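PDB 3L76: aspartokinase from Synechocystis, which probably catalyses the ATP-dependent phosphorylation of the beta-carboxyl group of aspartate, an early step toward lysine and threonine, both of which are bound in this structure. Local coordinates for residues S311-F316 and R481-Q486; I350-I355 and N385-S390. All blocks are in the same frame, centred on the assembly; numbering follows the deposited sequence.

Contact 1. Residues S311-F316 and R481-Q486. With SO4 (sulfate ion), chain G.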
ATOM      1  N   SER A 311     -45.555 -38.626 -13.720  1.00 39.03           N
ATOM      2  CA  SER A 311     -44.572 -39.271 -14.574  1.00 59.45           C
ATOM      3  C   SER A 311     -43.506 -38.298 -15.104  1.00 48.84           C
ATOM      4  O   SER A 311     -43.543 -37.107 -14.821  1.00 55.74           O
ATOM      5  CB  SER A 311     -45.286 -40.008 -15.709  1.00 46.43           C
ATOM      6  OG  SER A 311     -46.161 -39.144 -16.393  1.00 73.87           O
ATOM      7  N   ASN A 312     -42.543 -38.814 -15.854  1.00 38.49           N
ATOM      8  CA  ASN A 312     -41.526 -37.954 -16.456  1.00 46.54           C
ATOM      9  C   ASN A 312     -41.045 -38.510 -17.791  1.00 42.58           C
ATOM     10  O   ASN A 312     -41.378 -39.633 -18.141  1.00 37.26           O
ATOM     11  CB  ASN A 312     -40.333 -37.790 -15.510  1.00 38.19           C
ATOM     12  CG  ASN A 312     -39.637 -36.453 -15.668  1.00 36.82           C
ATOM     13  OD1 ASN A 312     -39.725 -35.810 -16.710  1.00 34.55           O
ATOM     14  ND2 ASN A 312     -38.944 -36.027 -14.625  1.00 28.39           N
ATOM     15  N   ASP A 313     -40.262 -37.724 -18.530  1.00 42.72           N
ATOM     16  CA  ASP A 313     -39.565 -38.237 -19.709  1.00  9.98           C
ATOM     17  C   ASP A 313     -38.080 -38.452 -19.376  1.00 36.26           C
ATOM     18  O   ASP A 313     -37.536 -37.853 -18.445  1.00 35.67           O
ATOM     19  CB  ASP A 313     -39.706 -37.290 -20.883  1.00 26.19           C
ATOM     20  CG  ASP A 313     -41.142 -36.888 -21.157  1.00 50.47           C
ATOM     21  OD1 ASP A 313     -42.069 -37.725 -21.032  1.00 49.33           O
ATOM     22  OD2 ASP A 313     -41.337 -35.712 -21.523  1.00 44.62           O
ATOM     23  N   ILE A 314     -37.431 -39.332 -20.119  1.00 26.88           N
ATOM     24  CA  ILE A 314     -35.991 -39.479 -20.032  1.00 26.15           C
ATOM     25  C   ILE A 314     -35.375 -39.414 -21.435  1.00 43.51           C
ATOM     26  O   ILE A 314     -35.762 -40.168 -22.327  1.00 37.63           O
ATOM     27  CB  ILE A 314     -35.590 -40.764 -19.342  1.00 28.36           C
ATOM     28  CG1 ILE A 314     -36.185 -40.810 -17.932  1.00 45.52           C
ATOM     29  CG2 ILE A 314     -34.073 -40.876 -19.299  1.00 35.17           C
ATOM     30  CD1 ILE A 314     -35.832 -42.057 -17.137  1.00 44.63           C
ATOM     31  N   ALA A 315     -34.436 -38.493 -21.634  1.00 36.75           N
ATOM     32  CA  ALA A 315     -33.813 -38.335 -22.938  1.00 30.86           C
ATOM     33  C   ALA A 315     -32.332 -38.560 -22.824  1.00 29.02           C
ATOM     34  O   ALA A 315     -31.732 -38.243 -21.810  1.00 43.29           O
ATOM     35  CB  ALA A 315     -34.108 -36.974 -23.530  1.00 15.70           C
ATOM     36  N   PHE A 316     -31.758 -39.162 -23.854  1.00 31.98           N
ATOM     37  CA  PHE A 316     -30.315 -39.334 -23.922  1.00 38.62           C
ATOM     38  C   PHE A 316     -29.848 -39.261 -25.366  1.00 37.00           C
ATOM     39  O   PHE A 316     -30.652 -39.349 -26.290  1.00 21.22           O
ATOM     40  CB  PHE A 316     -29.858 -40.620 -23.234  1.00 37.54           C
ATOM     41  CG  PHE A 316     -30.420 -41.873 -23.833  1.00 35.72           C
ATOM     42  CD1 PHE A 316     -29.751 -42.536 -24.834  1.00 38.06           C
ATOM     43  CD2 PHE A 316     -31.611 -42.403 -23.372  1.00 53.08           C
ATOM     44  CE1 PHE A 316     -30.264 -43.707 -25.375  1.00 43.56           C
ATOM     45  CE2 PHE A 316     -32.128 -43.567 -23.916  1.00 49.22           C
ATOM     46  CZ  PHE A 316     -31.453 -44.214 -24.916  1.00 47.83           C
ATOM     47  N   ARG A 481     -40.935 -31.604 -25.723  1.00 36.70           N
ATOM     48  CA  ARG A 481     -42.175 -30.841 -25.828  1.00 45.09           C
ATOM     49  C   ARG A 481     -43.234 -31.386 -24.862  1.00 39.62           C
ATOM     50  O   ARG A 481     -43.338 -32.596 -24.643  1.00 26.65           O
ATOM     51  CB  ARG A 481     -42.700 -30.857 -27.250  1.00 23.44           C
ATOM     52  CG  ARG A 481     -41.826 -30.050 -28.179  1.00 48.85           C
ATOM     53  CD  ARG A 481     -42.378 -29.979 -29.582  1.00 28.75           C
ATOM     54  NE  ARG A 481     -41.878 -28.809 -30.295  1.00 55.95           N
ATOM     55  CZ  ARG A 481     -42.215 -28.487 -31.541  1.00 73.92           C
ATOM     56  NH1 ARG A 481     -43.061 -29.252 -32.222  1.00 76.67           N
ATOM     57  NH2 ARG A 481     -41.711 -27.397 -32.107  1.00 64.96           N
ATOM     58  N   CYS A 482     -43.986 -30.474 -24.259  1.00 22.55           N
ATOM     59  CA  CYS A 482     -45.088 -30.823 -23.359  1.00 41.02           C
ATOM     60  C   CYS A 482     -46.181 -31.609 -24.099  1.00 57.14           C
ATOM     61  O   CYS A 482     -46.547 -31.262 -25.228  1.00 28.75           O
ATOM     62  CB  CYS A 482     -45.731 -29.547 -22.806  1.00 27.18           C
ATOM     63  SG  CYS A 482     -44.624 -28.429 -22.017  1.00 46.49           S
ATOM     64  N   ARG A 483     -46.719 -32.655 -23.477  1.00 49.94           N
ATOM     65  CA  ARG A 483     -47.903 -33.300 -24.063  1.00 48.01           C
ATOM     66  C   ARG A 483     -49.170 -32.443 -23.865  1.00 61.74           C
ATOM     67  O   ARG A 483     -49.653 -32.239 -22.740  1.00 62.81           O
ATOM     68  CB  ARG A 483     -48.111 -34.704 -23.500  1.00 42.15           C
ATOM     69  CG  ARG A 483     -46.829 -35.431 -23.209  1.00 60.91           C
ATOM     70  CD  ARG A 483     -47.109 -36.787 -22.620  1.00 61.70           C
ATOM     71  NE  ARG A 483     -47.594 -36.746 -21.238  1.00 67.61           N
ATOM     72  CZ  ARG A 483     -46.800 -36.779 -20.166  1.00 82.35           C
ATOM     73  NH1 ARG A 483     -45.473 -36.814 -20.318  1.00 64.58           N
ATOM     74  NH2 ARG A 483     -47.328 -36.772 -18.939  1.00 49.32           N
ATOM     75  N   ILE A 484     -49.701 -31.955 -24.987  1.00 58.38           N
ATOM     76  CA  ILE A 484     -50.905 -31.114 -25.019  1.00100.40           C
ATOM     77  C   ILE A 484     -51.748 -31.423 -26.271  1.00123.36           C
ATOM     78  O   ILE A 484     -51.198 -31.681 -27.344  1.00124.15           O
ATOM     79  CB  ILE A 484     -50.576 -29.581 -24.961  1.00 50.36           C
ATOM     80  CG1 ILE A 484     -49.932 -29.087 -26.260  1.00 48.81           C
ATOM     81  CG2 ILE A 484     -49.687 -29.244 -23.775  1.00 49.66           C
ATOM     82  CD1 ILE A 484     -49.904 -27.575 -26.373  1.00 39.78           C
ATOM     83  N   ASN A 485     -53.076 -31.405 -26.127  1.00128.98           N
ATOM     84  CA  ASN A 485     -53.991 -31.728 -27.231  1.00116.03           C
ATOM     85  C   ASN A 485     -53.694 -30.868 -28.451  1.00129.03           C
ATOM     86  O   ASN A 485     -52.842 -31.212 -29.268  1.00126.15           O
ATOM     87  CB  ASN A 485     -55.460 -31.561 -26.795  1.00104.95           C
ATOM     88  CG  ASN A 485     -56.460 -32.165 -27.796  1.00110.98           C
ATOM     89  OD1 ASN A 485     -56.883 -31.503 -28.748  1.00112.20           O
ATOM     90  ND2 ASN A 485     -56.855 -33.418 -27.564  1.00 79.50           N
ATOM     91  N   GLN A 486     -54.394 -29.745 -28.567  1.00138.04           N
ATOM     92  CA  GLN A 486     -54.136 -28.792 -29.639  1.00131.27           C
ATOM     93  C   GLN A 486     -53.308 -27.630 -29.107  1.00117.08           C
ATOM     94  O   GLN A 486     -53.061 -27.529 -27.905  1.00112.68           O
ATOM     95  CB  GLN A 486     -55.450 -28.285 -30.227  1.00127.61           C
TER
HETATM   96  S   SO4 G 605     -49.575 -38.922 -15.968  0.50 35.26           S
HETATM   97  O1  SO4 G 605     -49.147 -37.585 -16.246  0.50 39.58           O
HETATM   98  O2  SO4 G 605     -48.640 -39.999 -16.205  0.50 40.76           O
HETATM   99  O3  SO4 G 605     -49.856 -38.924 -14.549  0.50 40.76           O
HETATM  100  O4  SO4 G 605     -50.651 -39.203 -16.869  0.50 39.95           O
HETATM  101  O   HOH W   1     -43.276 -33.687 -21.755  1.00 41.19           O
HETATM  102  O   HOH W   2     -44.105 -36.901 -22.613  1.00 54.67           O

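Contact 2. Residues I350-I355 and N385-S390. With THR (threonine), chain D.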
ATOM      1  N   ILE A 350     -39.365 -42.329 -28.735  1.00 38.77           N
ATOM      2  CA  ILE A 350     -39.180 -41.500 -29.922  1.00 28.77           C
ATOM      3  C   ILE A 350     -37.697 -41.343 -30.180  1.00 51.57           C
ATOM      4  O   ILE A 350     -36.866 -41.635 -29.317  1.00 48.01           O
ATOM      5  CB  ILE A 350     -39.856 -40.127 -29.822  1.00 29.76           C
ATOM      6  CG1 ILE A 350     -39.079 -39.221 -28.854  1.00 37.26           C
ATOM      7  CG2 ILE A 350     -41.334 -40.290 -29.463  1.00 16.89           C
ATOM      8  CD1 ILE A 350     -39.849 -38.012 -28.367  1.00 43.58           C
ATOM      9  N   VAL A 351     -37.372 -40.863 -31.371  1.00 40.93           N
ATOM     10  CA  VAL A 351     -36.014 -40.911 -31.852  1.00 26.53           C
ATOM     11  C   VAL A 351     -35.847 -39.695 -32.750  1.00 39.64           C
ATOM     12  O   VAL A 351     -36.789 -39.306 -33.430  1.00 36.37           O
ATOM     13  CB  VAL A 351     -35.798 -42.265 -32.585  1.00 30.75           C
ATOM     14  CG1 VAL A 351     -36.093 -42.136 -34.068  1.00 28.94           C
ATOM     15  CG2 VAL A 351     -34.438 -42.781 -32.342  1.00 61.76           C
ATOM     16  N   GLU A 352     -34.678 -39.060 -32.720  1.00 48.95           N
ATOM     17  CA  GLU A 352     -34.465 -37.851 -33.516  1.00 24.18           C
ATOM     18  C   GLU A 352     -33.042 -37.818 -34.065  1.00 31.46           C
ATOM     19  O   GLU A 352     -32.077 -37.744 -33.307  1.00 35.24           O
ATOM     20  CB  GLU A 352     -34.762 -36.611 -32.673  1.00 34.96           C
ATOM     21  CG  GLU A 352     -34.822 -35.299 -33.455  1.00 20.48           C
ATOM     22  CD  GLU A 352     -34.861 -34.095 -32.557  1.00 35.41           C
ATOM     23  OE1 GLU A 352     -34.789 -34.259 -31.316  1.00 39.56           O
ATOM     24  OE2 GLU A 352     -34.951 -32.980 -33.095  1.00 39.17           O
ATOM     25  N   LYS A 353     -32.911 -37.875 -35.386  1.00 39.30           N
ATOM     26  CA  LYS A 353     -31.604 -38.111 -35.988  1.00 45.67           C
ATOM     27  C   LYS A 353     -30.838 -36.840 -36.365  1.00 60.51           C
ATOM     28  O   LYS A 353     -29.604 -36.855 -36.416  1.00 51.56           O
ATOM     29  CB  LYS A 353     -31.746 -39.030 -37.202  1.00 33.71           C
ATOM     30  CG  LYS A 353     -30.584 -40.029 -37.358  1.00 78.86           C
ATOM     31  CD  LYS A 353     -29.617 -39.668 -38.490  1.00 73.39           C
ATOM     32  CE  LYS A 353     -28.588 -40.770 -38.696  1.00 83.43           C
ATOM     33  NZ  LYS A 353     -27.656 -40.471 -39.829  1.00 89.64           N
ATOM     34  N   GLY A 354     -31.549 -35.743 -36.627  1.00 35.28           N
ATOM     35  CA  GLY A 354     -30.892 -34.608 -37.271  1.00 34.00           C
ATOM     36  C   GLY A 354     -30.535 -33.478 -36.338  1.00 33.41           C
ATOM     37  O   GLY A 354     -30.893 -32.335 -36.573  1.00 27.68           O
ATOM     38  N   ILE A 355     -29.845 -33.809 -35.261  1.00 33.96           N
ATOM     39  CA  ILE A 355     -29.514 -32.844 -34.235  1.00 26.60           C
ATOM     40  C   ILE A 355     -28.000 -32.616 -34.153  1.00 34.01           C
ATOM     41  O   ILE A 355     -27.198 -33.402 -34.671  1.00 27.61           O
ATOM     42  CB  ILE A 355     -29.987 -33.330 -32.862  1.00 27.97           C
ATOM     43  CG1 ILE A 355     -29.396 -34.713 -32.565  1.00 30.53           C
ATOM     44  CG2 ILE A 355     -31.488 -33.351 -32.818  1.00 17.95           C
ATOM     45  CD1 ILE A 355     -29.646 -35.214 -31.158  1.00 32.13           C
ATOM     46  N   ASN A 385     -33.654 -22.183 -32.888  1.00 38.30           N
ATOM     47  CA  ASN A 385     -34.459 -22.635 -31.771  1.00 37.89           C
ATOM     48  C   ASN A 385     -33.696 -23.636 -30.912  1.00 34.59           C
ATOM     49  O   ASN A 385     -33.030 -24.526 -31.434  1.00 34.62           O
ATOM     50  CB  ASN A 385     -35.761 -23.281 -32.278  1.00 27.19           C
ATOM     51  CG  ASN A 385     -36.664 -23.733 -31.141  1.00 40.89           C
ATOM     52  OD1 ASN A 385     -37.254 -22.911 -30.446  1.00 30.12           O
ATOM     53  ND2 ASN A 385     -36.751 -25.044 -30.932  1.00 35.98           N
ATOM     54  N   ILE A 386     -33.819 -23.496 -29.594  1.00 31.61           N
ATOM     55  CA  ILE A 386     -33.192 -24.418 -28.658  1.00 25.17           C
ATOM     56  C   ILE A 386     -34.170 -25.536 -28.284  1.00 29.37           C
ATOM     57  O   ILE A 386     -35.240 -25.277 -27.754  1.00 24.42           O
ATOM     58  CB  ILE A 386     -32.751 -23.686 -27.377  1.00 27.18           C
ATOM     59  CG1 ILE A 386     -31.898 -22.465 -27.731  1.00 23.99           C
ATOM     60  CG2 ILE A 386     -32.040 -24.666 -26.422  1.00 14.96           C
ATOM     61  CD1 ILE A 386     -31.605 -21.553 -26.571  1.00 22.39           C
ATOM     62  N   GLU A 387     -33.777 -26.775 -28.540  1.00 22.60           N
ATOM     63  CA  GLU A 387     -34.635 -27.923 -28.307  1.00 26.94           C
ATOM     64  C   GLU A 387     -34.440 -28.471 -26.909  1.00 30.25           C
ATOM     65  O   GLU A 387     -35.387 -28.594 -26.151  1.00 35.21           O
ATOM     66  CB  GLU A 387     -34.385 -29.007 -29.357  1.00 14.83           C
ATOM     67  CG  GLU A 387     -34.679 -28.541 -30.766  1.00 31.59           C
ATOM     68  CD  GLU A 387     -34.599 -29.647 -31.804  1.00 40.92           C
ATOM     69  OE1 GLU A 387     -34.540 -30.835 -31.419  1.00 37.63           O
ATOM     70  OE2 GLU A 387     -34.590 -29.313 -33.009  1.00 41.83           O
ATOM     71  N   MET A 388     -33.201 -28.778 -26.562  1.00 30.71           N
ATOM     72  CA  MET A 388     -32.896 -29.254 -25.231  1.00 22.35           C
ATOM     73  C   MET A 388     -31.757 -28.457 -24.576  1.00 29.70           C
ATOM     74  O   MET A 388     -30.963 -27.817 -25.265  1.00 25.42           O
ATOM     75  CB  MET A 388     -32.550 -30.739 -25.287  1.00 20.12           C
ATOM     76  CG  MET A 388     -33.720 -31.612 -25.690  1.00 28.21           C
ATOM     77  SD  MET A 388     -33.488 -33.333 -25.197  1.00 32.96           S
ATOM     78  CE  MET A 388     -32.175 -33.830 -26.305  1.00 29.57           C
ATOM     79  N   ILE A 389     -31.675 -28.536 -23.249  1.00 27.15           N
ATOM     80  CA  ILE A 389     -30.660 -27.829 -22.481  1.00 19.20           C
ATOM     81  C   ILE A 389     -30.151 -28.637 -21.310  1.00 29.84           C
ATOM     82  O   ILE A 389     -30.936 -29.225 -20.573  1.00 31.97           O
ATOM     83  CB  ILE A 389     -31.167 -26.449 -21.923  1.00 31.92           C
ATOM     84  CG1 ILE A 389     -31.730 -25.577 -23.041  1.00 32.20           C
ATOM     85  CG2 ILE A 389     -30.025 -25.677 -21.224  1.00 17.88           C
ATOM     86  CD1 ILE A 389     -32.432 -24.333 -22.542  1.00 28.03           C
ATOM     87  N   SER A 390     -28.832 -28.625 -21.124  1.00 19.51           N
ATOM     88  CA  SER A 390     -28.192 -29.351 -20.036  1.00 17.06           C
ATOM     89  C   SER A 390     -26.954 -28.595 -19.549  1.00 42.70           C
ATOM     90  O   SER A 390     -26.039 -28.289 -20.336  1.00 25.39           O
ATOM     91  CB  SER A 390     -27.793 -30.749 -20.504  1.00 14.62           C
ATOM     92  OG  SER A 390     -27.231 -31.507 -19.453  1.00 24.87           O
TER
HETATM   93  N   THR D 602     -37.298 -23.177 -27.757  1.00 29.24           N
HETATM   94  CA  THR D 602     -37.235 -22.041 -26.841  1.00 33.77           C
HETATM   95  C   THR D 602     -36.094 -21.122 -27.243  1.00 48.13           C
HETATM   96  O   THR D 602     -35.281 -21.475 -28.117  1.00 29.84           O
HETATM   97  CB  THR D 602     -37.024 -22.473 -25.383  1.00 25.74           C
HETATM   98  OG1 THR D 602     -35.785 -23.193 -25.273  1.00 29.58           O
HETATM   99  CG2 THR D 602     -38.197 -23.348 -24.898  1.00 25.45           C
HETATM  100  OXT THR D 602     -35.986 -20.015 -26.696  1.00 34.63           O
HETATM  101  O   HOH W   3     -33.902 -32.534 -29.521  1.00 42.90           O

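Contact 1. Residues S311-F316 and R481-Q486
D313 and R483 meet at the surface where two ACT domains of the same chain face each other: S311-F316 lies on strand 311-318, antiparallel to strands 271-279 and 302-303, while R481-Q486 belongs to the loop between strands 475-479 and 490-498. Backbones stay well apart, and the link is made by side chains, water and an anion.

Between the two segments the direct charge pairing is a long salt bridge, D313 OD1 to R483 NH1 at 3.6 Å. The carboxylate oxygen approaches an edge of the guanidinium, yet the two planes stand 74° apart, and the side chains run past each other in opposite directions rather than pairing in the two-pronged way. A bend at chi3 (-73°) turns the R483 guanidinium so that NH1 faces D313 and NH2 the sulfate; D308 is a weak second partner of NH2. D313 OD1 is also an acceptor for the backbone N of R277, its strongest partner.

Water makes the closer links. Water 2 lies in the guanidinium plane, accepting from R483 NH1 at 2.7 Å and donating to D313 OD1 at 2.7 Å. On the other carboxylate oxygen, water 1 donates to D313 OD2 (2.8 Å) and to R481 O (3.1 Å), so each oxygen of D313 has a water route to the loop.

The sulfate, probably from the crystallisation liquor, is gripped by R277 NH2, the backbone N of N310 and S311. R483 NH2 comes within 3.3 Å of sulfate O1, near the guanidinium plane, and S311 OG donates a 2.6 Å hydrogen bond to sulfate O2.

Contact 2. Residues I350-I355 and N385-S390
A classic beta bulge, with E387 and M388 both facing V399, lies close to a bound threonine in a pocket consistent with an allosteric site, and E387 reaches across to E352 on strand 348-361. The two side chains approach from opposite directions, each extended beyond CG, and their carboxylates are nearly coplanar, 4° apart. E352 OE2 and E387 OE1 are modelled 2.8 Å apart, a closeness that, if real at this resolution, would be eased by a proton shared in the pair. Water 3 bridges the two carboxylates through the other oxygen of E352, donating to E352 OE1 and to E387 OE1 at 2.6 Å each. With CG anti to the backbone N (chi1 -169°), the extended chain of E352 carries its carboxylate to that of E387. Beside the acids, I355 CG2 touches E387 OE1 at 4.2 Å, a nonpolar flank to the carboxylate.

Just before the bulge, the backbone and N385 hold the bound threonine. Its amino N donates to N385 OD1 (2.7 Å) and to I386 O (2.9 Å), while I386 N donates to the threonine O at 2.9 Å, nearly straight at 165°. D454, Q478 and A459 also hydrogen-bond the ligand.

Around the acid pair, K272 of strand 271-279 pairs with E352 through the backbone, its NZ making a long, weak ion pair with E352 OE1; strand 395-401 lies against I355 and E387, and strand 475-479 flanks 388-391, with Q478 NE2 bonded to E387 O.

How the contacts relate
Along the chain the order is 311-316, 350-355, 385-390, 481-486, so both halves of contact 2 come between those of contact 1. Their centres are 13 Å apart, and they touch where A315 CB packs on M388 SD at 4.1 Å. Strand 271-279 connects them, pairing with both 311-318 and 348-361, while 388-391 pairs with 475-479, the strand just ahead of the loop in contact 1. Three ACT domains thus contribute segments to this region of the chain. D454, which bonds the threonine of contact 2, also forms a salt bridge with R481, so the threonine pocket, consistent with an allosteric site, adjoins the loop used by contact 1.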